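Paraflagellar rod component (Trypanosoma cruzi, PDB 6XYB) is a conserved kinetoplastid-specific protein of uncharacterised function that can bind metal ions and may belong to the paraflagellar rod. Local coordinates at the interface of chains A and B. Residues are numbered along the deposited sequence; one frame, centred on the assembly and turned at random. Chains: chain A/B, Uncharacterized protein.

The interface of chains A and B. Residues chain A 82, 85-86, 89-90; chain B 4-7, 23.
B:Asn6 lies on the helix A:74-90, its side chain set among A:Leu82, A:Ile85, A:Glu86 and A:Glu89, which line one face of the helix at spacings of three or four, A:Ile85 and A:Glu86 being adjacent. It opens strand B:6-13, and the chain leading into it, B:Met4 and B:Pro5, runs past the C-terminal turns of that helix. The patch joins two copies of one protein without exact two-fold symmetry; the crystal alone does not establish that this pairing is biological.

The asparagine can be followed outward. Its CB packs against methyl CD2 of A:Leu82 at 3.5 Å and, a little farther off, against CG of A:Glu86. CG is anti to its own carbonyl carbon (chi1 -69°), which carries the amide along the helix towards A:Glu89. The amide carbon B:Asn6 CG then meets A:Ile85 CG2, the methyl on the beta-branch, at 3.6 Å. The carbonyl oxygen OD1 touches the same methyl, an apolar neighbour. Leucine and isoleucine suit these places because their methyls pack on the carbon part of the asparagine. At the other tip, B:Asn6 ND2 donates a hydrogen bond to carboxylate oxygen OE1 of A:Glu89, 2.5 Å away, the donor coming almost straight onto the oxygen. That length is very short, and the acceptor is tilted 23° from the amide plane. Glutamate suits this place because its extended chain, with CG anti to the backbone N (chi1 -167°), spans the gap to the amide. Asparagine in turn offers a donor for the carboxylate and a short aliphatic CB for the leucine.

A:Glu86 runs antiparallel alongside the asparagine, its CG methylene packing on B:Asn6 CB. A:Glu86 OE1 comes 3.1 Å from the carbonyl oxygen O of B:Met4, a doubtful and probably unfavourable approach of two acceptors. The same B:Met4 O also takes a weak, bent hydrogen bond from B:Asn6 ND2, 3.1 Å long.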
loop_
_atom_site.group_PDB
_atom_site.type_symbol
_atom_site.label_atom_id
_atom_site.label_comp_id
_atom_site.label_asym_id
_atom_site.label_seq_id
_atom_site.Cartn_x
_atom_site.Cartn_y
_atom_site.Cartn_z
ATOM N N LEU A 82 -3.579 7.292 12.748
ATOM C CA LEU A 82 -2.864 6.714 13.920
ATOM C C LEU A 82 -3.867 6.345 15.018
ATOM O O LEU A 82 -3.703 5.290 15.631
ATOM C CB LEU A 82 -1.805 7.694 14.441
ATOM C CG LEU A 82 -0.456 7.108 14.828
ATOM C CD1 LEU A 82 0.342 8.122 15.638
ATOM C CD2 LEU A 82 -0.557 5.804 15.576
ATOM N N ILE A 85 -5.731 3.191 13.962
ATOM C CA ILE A 85 -4.861 1.993 14.077
ATOM C C ILE A 85 -4.637 1.601 15.538
ATOM O O ILE A 85 -4.719 0.378 15.861
ATOM C CB ILE A 85 -3.540 2.232 13.344
ATOM C CG1 ILE A 85 -3.763 2.360 11.836
ATOM C CG2 ILE A 85 -2.489 1.174 13.649
ATOM C CD1 ILE A 85 -2.665 3.151 11.133
ATOM N N GLU A 86 -4.308 2.561 16.402
ATOM C CA GLU A 86 -4.047 2.256 17.830
ATOM C C GLU A 86 -5.316 1.731 18.482
ATOM O O GLU A 86 -5.197 0.779 19.257
ATOM C CB GLU A 86 -3.497 3.460 18.593
ATOM C CG GLU A 86 -2.106 3.870 18.155
ATOM C CD GLU A 86 -1.338 4.689 19.180
ATOM O OE1 GLU A 86 -1.431 4.356 20.371
ATOM O OE2 GLU A 86 -0.642 5.625 18.793
ATOM N N GLU A 89 -5.818 -1.819 17.255
ATOM C CA GLU A 89 -4.771 -2.730 17.762
ATOM C C GLU A 89 -5.245 -3.219 19.147
ATOM O O GLU A 89 -5.096 -4.436 19.397
ATOM C CB GLU A 89 -3.367 -2.086 17.747
ATOM C CG GLU A 89 -2.251 -3.156 17.961
ATOM C CD GLU A 89 -0.781 -2.797 17.815
ATOM O OE1 GLU A 89 -0.481 -1.588 17.698
ATOM O OE2 GLU A 89 0.091 -3.740 17.857
ATOM N N GLY A 90 -5.746 -2.331 20.020
ATOM C CA GLY A 90 -6.113 -2.688 21.405
ATOM C C GLY A 90 -7.284 -3.631 21.389
ATOM O O GLY A 90 -7.430 -4.391 22.344
ATOM N N MET B 4 -0.422 -0.011 23.216
ATOM C CA MET B 4 -0.650 -0.365 21.761
ATOM C C MET B 4 0.120 0.620 20.886
ATOM O O MET B 4 -0.506 1.373 20.129
ATOM C CB MET B 4 -2.143 -0.301 21.392
ATOM N N PRO B 5 1.477 0.662 20.963
ATOM C CA PRO B 5 2.232 1.785 20.424
ATOM C C PRO B 5 2.384 1.648 18.900
ATOM O O PRO B 5 2.993 0.644 18.397
ATOM C CB PRO B 5 3.575 1.764 21.186
ATOM C CG PRO B 5 3.530 0.475 22.042
ATOM C CD PRO B 5 2.383 -0.357 21.497
ATOM N N ASN B 6 1.840 2.630 18.179
ATOM C CA ASN B 6 2.025 2.773 16.719
ATOM C C ASN B 6 2.713 4.103 16.435
ATOM O O ASN B 6 2.625 5.031 17.257
ATOM C CB ASN B 6 0.706 2.596 15.935
ATOM C CG ASN B 6 0.222 1.167 15.991
ATOM O OD1 ASN B 6 0.524 0.358 15.122
ATOM N ND2 ASN B 6 -0.523 0.848 17.043
ATOM N N LEU B 7 3.288 4.183 15.228
ATOM C CA LEU B 7 4.009 5.374 14.729
ATOM C C LEU B 7 3.586 5.580 13.297
ATOM O O LEU B 7 3.516 4.557 12.548
ATOM C CB LEU B 7 5.503 5.074 14.804
ATOM C CG LEU B 7 6.503 6.089 14.259
ATOM C CD1 LEU B 7 6.347 7.466 14.898
ATOM C CD2 LEU B 7 7.889 5.541 14.565
ATOM N N SER B 23 2.915 8.640 20.232
ATOM C CA SER B 23 3.126 9.039 21.652
ATOM C C SER B 23 4.370 8.362 22.239
ATOM O O SER B 23 4.964 8.955 23.147
ATOM C CB SER B 23 1.893 8.764 22.499
ATOM O OG SER B 23 1.339 7.490 22.198
#